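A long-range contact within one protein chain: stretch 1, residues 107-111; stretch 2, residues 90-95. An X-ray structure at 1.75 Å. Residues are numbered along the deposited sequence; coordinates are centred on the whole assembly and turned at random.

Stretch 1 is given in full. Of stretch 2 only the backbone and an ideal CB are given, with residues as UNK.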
ATOM      1  N   ASN A 107       3.077   6.747   9.116  1.00 14.18           N
ATOM      2  CA  ASN A 107       2.709   5.366   9.412  1.00 14.45           C
ATOM      3  C   ASN A 107       1.199   5.285   9.645  1.00 14.19           C
ATOM      4  O   ASN A 107       0.651   6.118  10.362  1.00 14.05           O
ATOM      5  CB  ASN A 107       3.393   4.849  10.678  1.00 14.92           C
ATOM      6  CG  ASN A 107       4.898   4.933  10.612  1.00 14.97           C
ATOM      7  OD1 ASN A 107       5.499   5.039   9.544  1.00 15.53           O
ATOM      8  ND2 ASN A 107       5.513   4.911  11.764  1.00 15.88           N
ATOM      9  N   VAL A 108       0.563   4.279   9.058  1.00 13.55           N
ATOM     10  CA  VAL A 108      -0.845   3.995   9.264  1.00 14.37           C
ATOM     11  C   VAL A 108      -1.009   2.560   9.721  1.00 14.78           C
ATOM     12  O   VAL A 108      -0.466   1.632   9.105  1.00 15.03           O
ATOM     13  CB  VAL A 108      -1.691   4.231   7.972  1.00 14.20           C
ATOM     14  CG1 VAL A 108      -3.174   3.961   8.226  1.00 14.50           C
ATOM     15  CG2 VAL A 108      -1.509   5.653   7.471  1.00 14.24           C
ATOM     16  N   GLU A 109      -1.782   2.367  10.784  1.00 15.80           N
ATOM     17  CA  GLU A 109      -1.983   1.036  11.316  1.00 17.01           C
ATOM     18  C   GLU A 109      -3.414   0.783  11.735  1.00 15.07           C
ATOM     19  O   GLU A 109      -4.142   1.692  12.098  1.00 14.94           O
ATOM     20  CB  GLU A 109      -1.039   0.758  12.484  1.00 19.87           C
ATOM     21  CG  GLU A 109      -1.194   1.695  13.650  1.00 23.19           C
ATOM     22  CD  GLU A 109      -0.397   1.246  14.870  1.00 27.02           C
ATOM     23  OE1 GLU A 109      -0.952   1.266  16.003  1.00 29.84           O
ATOM     24  OE2 GLU A 109       0.782   0.874  14.683  1.00 29.26           O
ATOM     25  N   ASN A 110      -3.801  -0.472  11.617  1.00 14.77           N
ATOM     26  CA  ASN A 110      -5.004  -0.979  12.281  1.00 14.71           C
ATOM     27  C   ASN A 110      -4.505  -1.955  13.350  1.00 14.87           C
ATOM     28  O   ASN A 110      -3.811  -2.906  13.025  1.00 15.19           O
ATOM     29  CB  ASN A 110      -5.956  -1.641  11.279  1.00 14.27           C
ATOM     30  CG  ASN A 110      -7.310  -2.002  11.901  1.00 14.47           C
ATOM     31  OD1 ASN A 110      -7.374  -2.502  13.012  1.00 14.95           O
ATOM     32  ND2 ASN A 110      -8.393  -1.746  11.181  1.00 14.69           N
ATOM     33  N   GLY A 111      -4.839  -1.701  14.618  1.00 15.72           N
ATOM     34  CA  GLY A 111      -4.340  -2.513  15.721  1.00 16.15           C
ATOM     35  C   GLY A 111      -5.127  -3.777  16.042  1.00 17.11           C
ATOM     36  O   GLY A 111      -4.859  -4.412  17.052  1.00 16.67           O
ATOM     37  N   UNK A  90     -15.164   0.676   6.026  1.00 19.81           N
ATOM     38  CA  UNK A  90     -15.471   1.241   7.347  1.00 20.32           C
ATOM     39  C   UNK A  90     -14.502   0.801   8.428  1.00 18.86           C
ATOM     40  O   UNK A  90     -14.460   1.438   9.473  1.00 19.15           O
ATOM     41  CB  UNK A  90     -16.892   0.853   7.761  1.00 20.32           C
ATOM     42  N   UNK A  91     -13.750  -0.279   8.189  1.00 17.13           N
ATOM     43  CA  UNK A  91     -12.729  -0.744   9.124  1.00 16.41           C
ATOM     44  C   UNK A  91     -11.407   0.013   8.979  1.00 16.03           C
ATOM     45  O   UNK A  91     -10.520  -0.140   9.814  1.00 16.01           O
ATOM     46  CB  UNK A  91     -12.488  -2.241   8.923  1.00 16.41           C
ATOM     47  N   UNK A  92     -11.273   0.804   7.918  1.00 16.48           N
ATOM     48  CA  UNK A  92      -9.986   1.403   7.571  1.00 16.49           C
ATOM     49  C   UNK A  92      -9.630   2.521   8.518  1.00 16.14           C
ATOM     50  O   UNK A  92     -10.472   3.344   8.850  1.00 16.73           O
ATOM     51  CB  UNK A  92     -10.004   1.926   6.133  1.00 16.49           C
ATOM     52  N   UNK A  93      -8.377   2.551   8.964  1.00 15.86           N
ATOM     53  CA  UNK A  93      -7.890   3.668   9.766  1.00 15.51           C
ATOM     54  C   UNK A  93      -7.881   4.943   8.930  1.00 15.14           C
ATOM     55  O   UNK A  93      -8.253   6.024   9.418  1.00 14.27           O
ATOM     56  CB  UNK A  93      -6.491   3.374  10.312  1.00 15.51           C
ATOM     57  N   UNK A  94      -7.487   4.802   7.670  1.00 14.56           N
ATOM     58  CA  UNK A  94      -7.523   5.918   6.703  1.00 14.70           C
ATOM     59  C   UNK A  94      -8.186   5.467   5.397  1.00 15.21           C
ATOM     60  O   UNK A  94      -7.809   4.435   4.814  1.00 14.78           O
ATOM     61  CB  UNK A  94      -6.111   6.439   6.425  1.00 14.70           C
ATOM     62  N   UNK A  95      -9.173   6.246   4.951  1.00 15.30           N
ATOM     63  CA  UNK A  95      -9.944   5.944   3.757  1.00 16.15           C
ATOM     64  C   UNK A  95      -9.720   7.060   2.755  1.00 16.08           C
ATOM     65  O   UNK A  95     -10.209   8.161   2.950  1.00 16.17           O
ATOM     66  CB  UNK A  95     -11.431   5.778   4.077  1.00 16.15           C
TER

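Stretch 1 is an extended strand from Asn107 to Asn110, and it offers stretch 2 three things: the methyl groups of Val108, the carbonyl oxygen of Glu109 and the side-chain amide of Asn110. The touching parts of the two stretches run in nearly opposite directions, 171° apart.

Position 90 lies beyond the reach of stretch 1. The contact therefore sets no demand, and a long polar or charged chain is as acceptable as a short one. The residue is Lys90, whose side chain is extended and stays out of reach of stretch 1.

At position 91 the CA-to-CB bond points sideways, and the ideal CB is 4.7 Å from Asn110 ND2. A small residue, polar or not, would suit this place. The backbone matters more here, because the carbonyl O of position 91 is 3.0 Å from Asn110 ND2, an approach available to almost any residue type. The residue is Ser91, with chi1 in the p well; its hydroxyl is hydrogen-bonded to a residue just outside the stretches.

Position 92 turns its CB away from stretch 1, which leaves the choice open as far as this contact is concerned. It is Ala92, whose CB comes no nearer to stretch 1 than 6.4 Å, from Asn110 ND2.

Position 93 is the most tightly specified. Its CB points toward stretch 1 and would lie 3.4 Å from Glu109 O and 4.0 Å from Val108 CG1, so an acceptor and a methyl group are both at hand. A short side chain carrying a donor is favoured: serine or threonine would fit, and cysteine could be considered, though it is a poorer donor. The residue is Thr93. With chi1 in the m well, its OG1 donates a hydrogen bond to Glu109 O at 2.7 Å, tying side chain to backbone across the contact. Thr93 CB also rests 4.0 Å from Val108 CG1, so the residue combines a polar bond to Glu109 O with an apolar contact.

At position 94 the backbone is extended, with phi/psi of -132/129, and the CB points toward stretch 1, its ideal position 4.2 Å from Val108 CG1. An apolar side chain suits this neighbour; valine, isoleucine or leucine are reasonable, and the beta-branched pair also favours a strand. Val94, with chi1 t, places CG2 3.9 Å from Val108 CG1 in an apolar contact.

Position 95 continues the strand out of reach, so stretch 1 does not constrain it. The residue is Asn95.

Stretch 2, residues 90-95: KSATVN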
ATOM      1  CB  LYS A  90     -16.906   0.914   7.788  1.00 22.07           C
ATOM      2  CG  LYS A  90     -17.963   1.675   7.016  1.00 24.75           C
ATOM      3  CD  LYS A  90     -19.377   1.289   7.426  1.00 27.06           C
ATOM      4  CE  LYS A  90     -20.374   2.043   6.564  1.00 29.95           C
ATOM      5  NZ  LYS A  90     -21.790   1.681   6.873  1.00 33.27           N
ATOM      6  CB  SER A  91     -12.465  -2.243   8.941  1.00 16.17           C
ATOM      7  OG  SER A  91     -11.620  -2.514   7.829  1.00 15.20           O
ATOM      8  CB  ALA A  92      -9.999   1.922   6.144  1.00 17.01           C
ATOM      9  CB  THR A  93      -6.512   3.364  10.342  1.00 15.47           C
ATOM     10  OG1 THR A  93      -6.631   2.219  11.188  1.00 15.16           O
ATOM     11  CG2 THR A  93      -5.999   4.532  11.139  1.00 16.12           C
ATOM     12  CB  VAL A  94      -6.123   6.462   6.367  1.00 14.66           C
ATOM     13  CG1 VAL A  94      -6.228   7.555   5.314  1.00 14.87           C
ATOM     14  CG2 VAL A  94      -5.431   7.019   7.597  1.00 14.52           C
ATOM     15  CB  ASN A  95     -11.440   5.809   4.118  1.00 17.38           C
ATOM     16  CG  ASN A  95     -12.325   5.488   2.926  1.00 18.75           C
ATOM     17  OD1 ASN A  95     -11.852   5.240   1.815  1.00 20.28           O
ATOM     18  ND2 ASN A  95     -13.639   5.466   3.165  1.00 20.44           N
TER
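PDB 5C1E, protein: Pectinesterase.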